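Local coordinates for protein sesquisabinene B synthase 2 (Santalum album, PDB 6A2A) that probably converts farnesyl diphosphate into the sesquiterpene sesquisabinene B, relying on magnesium or manganese ions, at residues W39-L44 and W266-G271; G261-W266 and E305-A310; D467-G472 and S477-M482. All coordinates share one frame; numbering follows the deposited sequence.

How the interactions relate
Interactions 1 and 2 both build on helix 239-270, share W266, and touch each other, with centres about 9 Å apart: interaction 1 ties the start of helix 41-50 to the end of helix 239-270, and interaction 2 ties its preceding turns to helix 299-321. Interaction 3 lies about 36 and 33 Å, centre to centre, from the other two and joins a loop that is poorly ordered in part to the helix that follows it. The chemistry changes with place. Two aromatic side chains meet in the largely buried interaction 1, a cation and a leucine bridge the helices in the partly buried interaction 2, and in the partly buried interaction 3 a bent methionine touches its near neighbours in sequence.

Interaction 1: W39-L44 and W266-G271; sequences WDYEFL and WWVGTG
Y41 and W267 meet where helix 41-50 begins against the last turn of helix 239-270, a junction between the N-terminal region and the catalytic part of the all-helical class I terpene synthase fold. It illustrates how one aromatic side chain can serve two partners. Y41 CG stands anti to its carbonyl carbon (chi1 -57°), which sends the ring across to the opposing helix. There the phenol end arrives at the rim of the W267 indole, near its plane, with Y41 OH 3.2 Å from W267 CD1. The Y41 ring and the five-membered ring of W267 meet obliquely, neither stacked nor edge-to-face, with planes at 74° and centroids 5.6 Å apart. Nearer the CB end of the same ring, Y41 CD2 rests 3.4 Å from V268 CG2, the branch of V268 that lies beside its backbone N.

Both helix ends carry their own side-chain bonds. D40 is the N-cap of helix 41-50; its OD2 accepts F43 N at 3.1 Å, met from above the carboxylate plane, while OD1 takes a weak bond from E42 N. In W267 the anti torsion (chi1 -174°) turns one face of the indole toward T270 OG1, which lies over it near the rim. L282 and D273 also pack on this indole, and T270 O accepts a hydrogen bond from Y366 of the second subunit. G271 leaves the helix with positive phi, and beside it T270 OG1 donates to W267 O at 2.7 Å, in the carbonyl plane on a lone pair.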
loop_
_atom_site.group_PDB
_atom_site.type_symbol
_atom_site.label_atom_id
_atom_site.label_comp_id
_atom_site.label_asym_id
_atom_site.label_seq_id
_atom_site.Cartn_x
_atom_site.Cartn_y
_atom_site.Cartn_z
ATOM N N TRP A 39 -11.712 16.905 2.613
ATOM C CA TRP A 39 -10.355 17.284 2.888
ATOM C C TRP A 39 -9.525 16.805 1.707
ATOM O O TRP A 39 -9.814 15.837 1.129
ATOM C CB TRP A 39 -9.857 16.636 4.151
ATOM C CG TRP A 39 -10.562 17.084 5.330
ATOM C CD1 TRP A 39 -10.331 18.187 6.018
ATOM C CD2 TRP A 39 -11.647 16.424 5.970
ATOM N NE1 TRP A 39 -11.195 18.288 7.055
ATOM C CE2 TRP A 39 -12.021 17.207 7.043
ATOM C CE3 TRP A 39 -12.330 15.249 5.735
ATOM C CZ2 TRP A 39 -13.050 16.864 7.869
ATOM C CZ3 TRP A 39 -13.335 14.910 6.540
ATOM C CH2 TRP A 39 -13.693 15.696 7.603
ATOM N N ASP A 40 -8.481 17.513 1.379
ATOM C CA ASP A 40 -7.642 17.100 0.309
ATOM C C ASP A 40 -6.755 15.978 0.817
ATOM O O ASP A 40 -6.430 15.954 1.958
ATOM C CB ASP A 40 -6.900 18.325 -0.231
ATOM C CG ASP A 40 -5.443 18.130 -0.325
ATOM O OD1 ASP A 40 -4.985 17.507 -1.307
ATOM O OD2 ASP A 40 -4.748 18.613 0.579
ATOM N N TYR A 41 -6.385 15.044 -0.033
ATOM C CA TYR A 41 -5.583 13.916 0.412
ATOM C C TYR A 41 -4.192 14.190 1.001
ATOM O O TYR A 41 -3.750 13.439 1.836
ATOM C CB TYR A 41 -5.508 12.839 -0.636
ATOM C CG TYR A 41 -6.860 12.326 -1.082
ATOM C CD1 TYR A 41 -7.760 11.827 -0.188
ATOM C CD2 TYR A 41 -7.209 12.329 -2.399
ATOM C CE1 TYR A 41 -8.963 11.366 -0.584
ATOM C CE2 TYR A 41 -8.410 11.881 -2.795
ATOM C CZ TYR A 41 -9.288 11.400 -1.885
ATOM O OH TYR A 41 -10.470 10.956 -2.325
ATOM N N GLU A 42 -3.518 15.246 0.555
ATOM C CA GLU A 42 -2.173 15.562 1.084
ATOM C C GLU A 42 -2.353 16.074 2.513
ATOM O O GLU A 42 -1.529 15.814 3.391
ATOM C CB GLU A 42 -1.414 16.540 0.156
ATOM C CG GLU A 42 -1.583 18.030 0.477
ATOM C CD GLU A 42 -0.568 19.012 -0.117
ATOM O OE1 GLU A 42 -0.989 19.954 -0.849
ATOM O OE2 GLU A 42 0.642 18.871 0.185
ATOM N N PHE A 43 -3.444 16.797 2.758
ATOM C CA PHE A 43 -3.738 17.201 4.109
ATOM C C PHE A 43 -3.893 15.963 5.012
ATOM O O PHE A 43 -3.355 15.896 6.148
ATOM C CB PHE A 43 -4.995 18.049 4.151
ATOM C CG PHE A 43 -5.381 18.383 5.555
ATOM C CD1 PHE A 43 -4.639 19.300 6.277
ATOM C CD2 PHE A 43 -6.426 17.726 6.183
ATOM C CE1 PHE A 43 -4.971 19.605 7.589
ATOM C CE2 PHE A 43 -6.738 18.011 7.504
ATOM C CZ PHE A 43 -6.011 18.949 8.206
ATOM N N LEU A 44 -4.587 14.962 4.497
ATOM C CA LEU A 44 -4.978 13.826 5.334
ATOM C C LEU A 44 -3.720 13.025 5.683
ATOM O O LEU A 44 -3.582 12.474 6.779
ATOM C CB LEU A 44 -6.014 12.980 4.580
ATOM C CG LEU A 44 -7.420 13.588 4.545
ATOM C CD1 LEU A 44 -8.423 12.685 3.864
ATOM C CD2 LEU A 44 -7.910 13.963 5.933
ATOM N N TRP A 266 -3.514 4.605 -0.777
ATOM C CA TRP A 266 -4.071 3.492 -1.510
ATOM C C TRP A 266 -5.103 4.007 -2.539
ATOM O O TRP A 266 -5.109 3.556 -3.685
ATOM C CB TRP A 266 -4.724 2.479 -0.555
ATOM C CG TRP A 266 -5.613 1.485 -1.233
ATOM C CD1 TRP A 266 -5.231 0.385 -1.949
ATOM C CD2 TRP A 266 -7.061 1.498 -1.247
ATOM N NE1 TRP A 266 -6.327 -0.267 -2.444
ATOM C CE2 TRP A 266 -7.471 0.384 -2.012
ATOM C CE3 TRP A 266 -8.030 2.343 -0.696
ATOM C CZ2 TRP A 266 -8.813 0.089 -2.253
ATOM C CZ3 TRP A 266 -9.362 2.032 -0.928
ATOM C CH2 TRP A 266 -9.741 0.909 -1.662
ATOM N N TRP A 267 -6.031 4.805 -2.034
ATOM C CA TRP A 267 -7.157 5.324 -2.876
ATOM C C TRP A 267 -6.619 6.128 -4.055
ATOM O O TRP A 267 -7.012 5.879 -5.175
ATOM C CB TRP A 267 -8.098 6.122 -1.997
ATOM C CG TRP A 267 -9.355 6.604 -2.654
ATOM C CD1 TRP A 267 -9.727 7.894 -2.837
ATOM C CD2 TRP A 267 -10.435 5.794 -3.147
ATOM N NE1 TRP A 267 -10.972 7.944 -3.399
ATOM C CE2 TRP A 267 -11.423 6.681 -3.627
ATOM C CE3 TRP A 267 -10.647 4.422 -3.227
ATOM C CZ2 TRP A 267 -12.642 6.238 -4.125
ATOM C CZ3 TRP A 267 -11.861 3.972 -3.722
ATOM C CH2 TRP A 267 -12.850 4.875 -4.171
ATOM N N VAL A 268 -5.696 7.052 -3.811
ATOM C CA VAL A 268 -5.130 7.804 -4.916
ATOM C C VAL A 268 -4.401 6.830 -5.872
ATOM O O VAL A 268 -4.437 7.010 -7.120
ATOM C CB VAL A 268 -4.234 8.939 -4.359
ATOM C CG1 VAL A 268 -3.399 9.575 -5.462
ATOM C CG2 VAL A 268 -5.083 9.994 -3.650
ATOM N N GLY A 269 -3.745 5.795 -5.349
ATOM C CA GLY A 269 -3.109 4.773 -6.162
ATOM C C GLY A 269 -4.067 3.996 -7.047
ATOM O O GLY A 269 -3.710 3.551 -8.146
ATOM N N THR A 270 -5.319 3.794 -6.596
ATOM C CA THR A 270 -6.271 3.102 -7.461
ATOM C C THR A 270 -6.670 4.014 -8.618
ATOM O O THR A 270 -7.311 3.541 -9.550
ATOM C CB THR A 270 -7.586 2.702 -6.755
ATOM O OG1 THR A 270 -8.327 3.842 -6.302
ATOM C CG2 THR A 270 -7.330 1.803 -5.576
ATOM N N GLY A 271 -6.504 5.329 -8.501
ATOM C CA GLY A 271 -7.074 6.246 -9.454
ATOM C C GLY A 271 -8.576 6.495 -9.306
ATOM O O GLY A 271 -9.110 7.345 -10.023
#

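Interaction 2: G261-W266 and E305-A310; sequences GRLSRW and EAKVGA
One face of the W266 indole is covered by the K307 side chain, T270 CG2 lies over the other, toward the rim, and the carbonyl oxygen L263 O lies in the ring plane at an edge. K307 is extended beyond CG and runs the length of the bicycle. Its CB sits 3.6 Å from W266 CH2 on the benzo end. K307 CE stands 3.6 Å from the centroid of the five-membered ring, almost on the normal. NZ follows at 4.0 Å from that centroid as a cation-pi contact, 19° off the normal. With an alanine in place of the W266 indole, the K307 ammonium would probably lose its aromatic platform and a gap would be likely to open between the lysine chain and T270.

L263, one turn earlier, splits its two methyls between neighbouring residues. CD1 meets A306 CB at 3.8 Å, and CD2 touches K307 CG at 3.7 Å, so the lysine stem is flanked by leucine and tryptophan together. Y286 packs against both L263 and A306. The axes of segments 261-266 and 305-310 approach to 11.1 Å and cross at -40°, side-by-side helix packing as in the class I terpene synthase bundle, in which helix 299-321 later carries the metal-binding D316 and D320 of the DDxxD motif.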
loop_
_atom_site.group_PDB
_atom_site.type_symbol
_atom_site.label_atom_id
_atom_site.label_comp_id
_atom_site.label_asym_id
_atom_site.label_seq_id
_atom_site.Cartn_x
_atom_site.Cartn_y
_atom_site.Cartn_z
ATOM N N GLY A 261 -4.050 8.181 6.398
ATOM C CA GLY A 261 -2.935 8.406 5.531
ATOM C C GLY A 261 -2.687 7.247 4.586
ATOM O O GLY A 261 -2.548 7.469 3.367
ATOM N N ARG A 262 -2.610 6.027 5.146
ATOM C CA ARG A 262 -2.401 4.838 4.359
ATOM C C ARG A 262 -3.543 4.647 3.351
ATOM O O ARG A 262 -3.302 4.341 2.174
ATOM C CB ARG A 262 -2.302 3.603 5.232
ATOM C CG ARG A 262 -0.953 3.481 5.930
ATOM C CD ARG A 262 -0.758 2.126 6.574
ATOM N NE ARG A 262 -1.505 2.033 7.801
ATOM C CZ ARG A 262 -1.130 2.502 8.985
ATOM N NH1 ARG A 262 0.046 3.105 9.150
ATOM N NH2 ARG A 262 -1.967 2.418 9.998
ATOM N N LEU A 263 -4.770 4.821 3.836
ATOM C CA LEU A 263 -5.959 4.560 2.972
ATOM C C LEU A 263 -6.044 5.579 1.842
ATOM O O LEU A 263 -6.398 5.206 0.713
ATOM C CB LEU A 263 -7.198 4.595 3.854
ATOM C CG LEU A 263 -7.404 3.335 4.673
ATOM C CD1 LEU A 263 -8.462 3.556 5.712
ATOM C CD2 LEU A 263 -7.785 2.161 3.787
ATOM N N SER A 264 -5.675 6.809 2.119
ATOM C CA SER A 264 -5.669 7.901 1.133
ATOM C C SER A 264 -4.649 7.588 0.057
ATOM O O SER A 264 -4.916 7.714 -1.163
ATOM C CB SER A 264 -5.345 9.223 1.779
ATOM O OG SER A 264 -6.437 9.652 2.550
ATOM N N ARG A 265 -3.451 7.169 0.499
ATOM C CA ARG A 265 -2.422 6.801 -0.493
ATOM C C ARG A 265 -2.898 5.629 -1.360
ATOM O O ARG A 265 -2.713 5.653 -2.584
ATOM C CB ARG A 265 -1.085 6.526 0.203
ATOM C CG ARG A 265 -0.427 7.793 0.728
ATOM C CD ARG A 265 0.976 7.603 1.279
ATOM N NE ARG A 265 0.970 6.878 2.541
ATOM C CZ ARG A 265 0.855 7.452 3.732
ATOM N NH1 ARG A 265 0.824 8.769 3.834
ATOM N NH2 ARG A 265 0.746 6.709 4.815
ATOM N N TRP A 266 -3.514 4.605 -0.777
ATOM C CA TRP A 266 -4.071 3.492 -1.510
ATOM C C TRP A 266 -5.103 4.007 -2.539
ATOM O O TRP A 266 -5.109 3.556 -3.685
ATOM C CB TRP A 266 -4.724 2.479 -0.555
ATOM C CG TRP A 266 -5.613 1.485 -1.233
ATOM C CD1 TRP A 266 -5.231 0.385 -1.949
ATOM C CD2 TRP A 266 -7.061 1.498 -1.247
ATOM N NE1 TRP A 266 -6.327 -0.267 -2.444
ATOM C CE2 TRP A 266 -7.471 0.384 -2.012
ATOM C CE3 TRP A 266 -8.030 2.343 -0.696
ATOM C CZ2 TRP A 266 -8.813 0.089 -2.253
ATOM C CZ3 TRP A 266 -9.362 2.032 -0.928
ATOM C CH2 TRP A 266 -9.741 0.909 -1.662
ATOM N N GLU A 305 -11.862 -3.045 6.050
ATOM C CA GLU A 305 -13.316 -2.833 5.944
ATOM C C GLU A 305 -13.567 -1.486 5.241
ATOM O O GLU A 305 -14.522 -1.332 4.519
ATOM C CB GLU A 305 -13.986 -2.827 7.331
ATOM C CG GLU A 305 -13.967 -4.159 8.066
ATOM C CD GLU A 305 -14.798 -5.242 7.423
ATOM O OE1 GLU A 305 -15.989 -5.018 7.204
ATOM O OE2 GLU A 305 -14.251 -6.315 7.151
ATOM N N ALA A 306 -12.732 -0.492 5.534
ATOM C CA ALA A 306 -12.825 0.837 4.927
ATOM C C ALA A 306 -12.593 0.724 3.420
ATOM O O ALA A 306 -13.304 1.382 2.627
ATOM C CB ALA A 306 -11.839 1.788 5.592
ATOM N N LYS A 307 -11.664 -0.111 2.984
ATOM C CA LYS A 307 -11.447 -0.288 1.531
ATOM C C LYS A 307 -12.693 -0.900 0.887
ATOM O O LYS A 307 -13.176 -0.397 -0.146
ATOM C CB LYS A 307 -10.259 -1.195 1.243
ATOM C CG LYS A 307 -8.894 -0.648 1.616
ATOM C CD LYS A 307 -7.803 -1.606 1.193
ATOM C CE LYS A 307 -6.408 -1.051 1.400
ATOM N NZ LYS A 307 -5.408 -2.060 0.928
ATOM N N VAL A 308 -13.232 -1.960 1.487
ATOM C CA VAL A 308 -14.468 -2.558 0.941
ATOM C C VAL A 308 -15.591 -1.499 0.886
ATOM O O VAL A 308 -16.301 -1.371 -0.147
ATOM C CB VAL A 308 -14.869 -3.790 1.755
ATOM C CG1 VAL A 308 -16.135 -4.437 1.242
ATOM C CG2 VAL A 308 -13.738 -4.806 1.737
ATOM N N GLY A 309 -15.775 -0.718 1.968
ATOM C CA GLY A 309 -16.842 0.291 1.974
ATOM C C GLY A 309 -16.672 1.361 0.907
ATOM O O GLY A 309 -17.653 1.757 0.265
ATOM N N ALA A 310 -15.429 1.816 0.653
ATOM C CA ALA A 310 -15.176 2.755 -0.426
ATOM C C ALA A 310 -15.511 2.117 -1.789
ATOM O O ALA A 310 -16.117 2.812 -2.645
ATOM C CB ALA A 310 -13.759 3.206 -0.383
#

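Interaction 3: D467-G472 and S477-M482; sequences DEMERG and SIQCYM
M469 meets I478 at about a right angle and slants across Q479, its bent thioether touching two successive residues of the helix. The chain is bent at chi2 (-117°) and again at chi3, and these turns carry SD and CE to the helix although the CA-CB bond does not aim at it. SD lies 4.2 Å from I478 CG2, the branch anti to the backbone N of the isoleucine. Beyond it, the CE methyl comes within 3.5 Å of Q479 OE1 and 4.1 Å of Q479 CB, a van der Waals approach alongside the amide oxygen. The other end of that amide is taken up by the helix itself, since Q479 NE2 bonds to N483 OD1.

The methionine opens a type I turn that closes on G472, where G472 N donates to M469 O at 2.7 Å; the positive phi of G472 suits a glycine. D467 and E468 are poorly ordered, and no metal is bound to this chain, consistent with the mobility of the corresponding loop in unliganded relatives. The loop follows helix 447-462, which carries the magnesium ligand N460. Helix 477-485 is in turn packed between its neighbours: I478 lies against L462 and against A492 and R493 of helix 489-510, while S477 meets helix 406-416.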
loop_
_atom_site.group_PDB
_atom_site.type_symbol
_atom_site.label_atom_id
_atom_site.label_comp_id
_atom_site.label_asym_id
_atom_site.label_seq_id
_atom_site.Cartn_x
_atom_site.Cartn_y
_atom_site.Cartn_z
ATOM N N ASP A 467 -38.050 15.337 0.090
ATOM C CA ASP A 467 -37.670 16.078 -1.064
ATOM C C ASP A 467 -37.469 14.969 -2.091
ATOM O O ASP A 467 -37.884 15.106 -3.214
ATOM C CB ASP A 467 -36.310 16.677 -0.767
ATOM C CG ASP A 467 -35.793 17.619 -1.840
ATOM O OD1 ASP A 467 -36.573 18.090 -2.676
ATOM O OD2 ASP A 467 -34.574 17.918 -1.803
ATOM N N GLU A 468 -36.811 13.875 -1.717
ATOM C CA GLU A 468 -36.584 12.783 -2.636
ATOM C C GLU A 468 -37.724 11.765 -2.609
ATOM O O GLU A 468 -37.838 10.915 -3.480
ATOM C CB GLU A 468 -35.233 12.157 -2.351
ATOM C CG GLU A 468 -34.949 10.874 -3.079
ATOM C CD GLU A 468 -34.203 11.046 -4.384
ATOM O OE1 GLU A 468 -34.844 10.783 -5.415
ATOM O OE2 GLU A 468 -32.989 11.392 -4.382
ATOM N N MET A 469 -38.592 11.900 -1.623
ATOM C CA MET A 469 -39.721 11.000 -1.493
ATOM C C MET A 469 -40.771 11.394 -2.512
ATOM O O MET A 469 -41.374 10.551 -3.150
ATOM C CB MET A 469 -40.264 10.995 -0.072
ATOM C CG MET A 469 -39.714 9.881 0.813
ATOM S SD MET A 469 -40.980 8.724 1.368
ATOM C CE MET A 469 -41.424 7.989 -0.199
ATOM N N GLU A 470 -40.975 12.695 -2.649
ATOM C CA GLU A 470 -41.885 13.209 -3.652
ATOM C C GLU A 470 -41.519 12.667 -5.012
ATOM O O GLU A 470 -42.367 12.645 -5.869
ATOM C CB GLU A 470 -41.843 14.726 -3.696
ATOM C CG GLU A 470 -40.776 15.289 -4.606
ATOM C CD GLU A 470 -40.745 16.802 -4.556
ATOM O OE1 GLU A 470 -41.797 17.437 -4.731
ATOM O OE2 GLU A 470 -39.667 17.352 -4.347
ATOM N N ARG A 471 -40.277 12.212 -5.213
ATOM C CA ARG A 471 -39.937 11.617 -6.471
ATOM C C ARG A 471 -40.454 10.178 -6.652
ATOM O O ARG A 471 -40.190 9.575 -7.658
ATOM C CB ARG A 471 -38.462 11.790 -6.745
ATOM C CG ARG A 471 -37.997 13.139 -6.253
ATOM C CD ARG A 471 -36.852 13.692 -7.054
ATOM N NE ARG A 471 -36.734 15.119 -6.847
ATOM C CZ ARG A 471 -35.639 15.819 -7.075
ATOM N NH1 ARG A 471 -34.568 15.213 -7.500
ATOM N NH2 ARG A 471 -35.615 17.118 -6.849
ATOM N N GLY A 472 -41.152 9.630 -5.643
ATOM C CA GLY A 472 -41.852 8.326 -5.778
ATOM C C GLY A 472 -40.935 7.171 -6.155
ATOM O O GLY A 472 -41.310 6.326 -6.971
ATOM N N SER A 477 -37.970 1.421 1.372
ATOM C CA SER A 477 -38.846 0.883 2.392
ATOM C C SER A 477 -40.221 1.535 2.579
ATOM O O SER A 477 -41.210 0.895 2.506
ATOM C CB SER A 477 -38.126 0.817 3.747
ATOM O OG SER A 477 -36.970 0.059 3.710
ATOM N N ILE A 478 -40.230 2.815 2.858
ATOM C CA ILE A 478 -41.478 3.507 3.093
ATOM C C ILE A 478 -42.423 3.389 1.902
ATOM O O ILE A 478 -43.504 2.972 2.062
ATOM C CB ILE A 478 -41.263 4.972 3.470
ATOM C CG1 ILE A 478 -40.455 5.086 4.745
ATOM C CG2 ILE A 478 -42.582 5.665 3.686
ATOM C CD1 ILE A 478 -39.890 6.446 4.995
ATOM N N GLN A 479 -41.949 3.713 0.713
ATOM C CA GLN A 479 -42.758 3.660 -0.480
ATOM C C GLN A 479 -43.272 2.275 -0.756
ATOM O O GLN A 479 -44.400 2.115 -1.109
ATOM C CB GLN A 479 -42.050 4.240 -1.700
ATOM C CG GLN A 479 -42.945 4.449 -2.907
ATOM C CD GLN A 479 -44.066 5.439 -2.686
ATOM O OE1 GLN A 479 -43.849 6.538 -2.253
ATOM N NE2 GLN A 479 -45.263 5.025 -2.969
ATOM N N CYS A 480 -42.441 1.273 -0.558
ATOM C CA CYS A 480 -42.873 -0.089 -0.752
ATOM C C CYS A 480 -44.048 -0.432 0.149
ATOM O O CYS A 480 -44.952 -1.070 -0.266
ATOM C CB CYS A 480 -41.754 -1.078 -0.456
ATOM S SG CYS A 480 -40.555 -1.215 -1.728
ATOM N N TYR A 481 -43.969 -0.049 1.401
ATOM C CA TYR A 481 -45.029 -0.305 2.338
ATOM C C TYR A 481 -46.256 0.525 1.986
ATOM O O TYR A 481 -47.336 0.047 2.064
ATOM C CB TYR A 481 -44.609 -0.054 3.760
ATOM C CG TYR A 481 -45.667 -0.439 4.742
ATOM C CD1 TYR A 481 -45.876 -1.737 5.073
ATOM C CD2 TYR A 481 -46.466 0.509 5.313
ATOM C CE1 TYR A 481 -46.849 -2.091 5.960
ATOM C CE2 TYR A 481 -47.447 0.170 6.201
ATOM C CZ TYR A 481 -47.630 -1.126 6.521
ATOM O OH TYR A 481 -48.588 -1.451 7.398
ATOM N N MET A 482 -46.050 1.759 1.557
ATOM C CA MET A 482 -47.130 2.604 1.109
ATOM C C MET A 482 -47.857 1.940 -0.041
ATOM O O MET A 482 -49.059 1.897 -0.054
ATOM C CB MET A 482 -46.610 3.919 0.617
ATOM C CG MET A 482 -46.284 4.853 1.702
ATOM S SD MET A 482 -45.577 6.318 1.042
ATOM C CE MET A 482 -47.040 7.116 0.395
#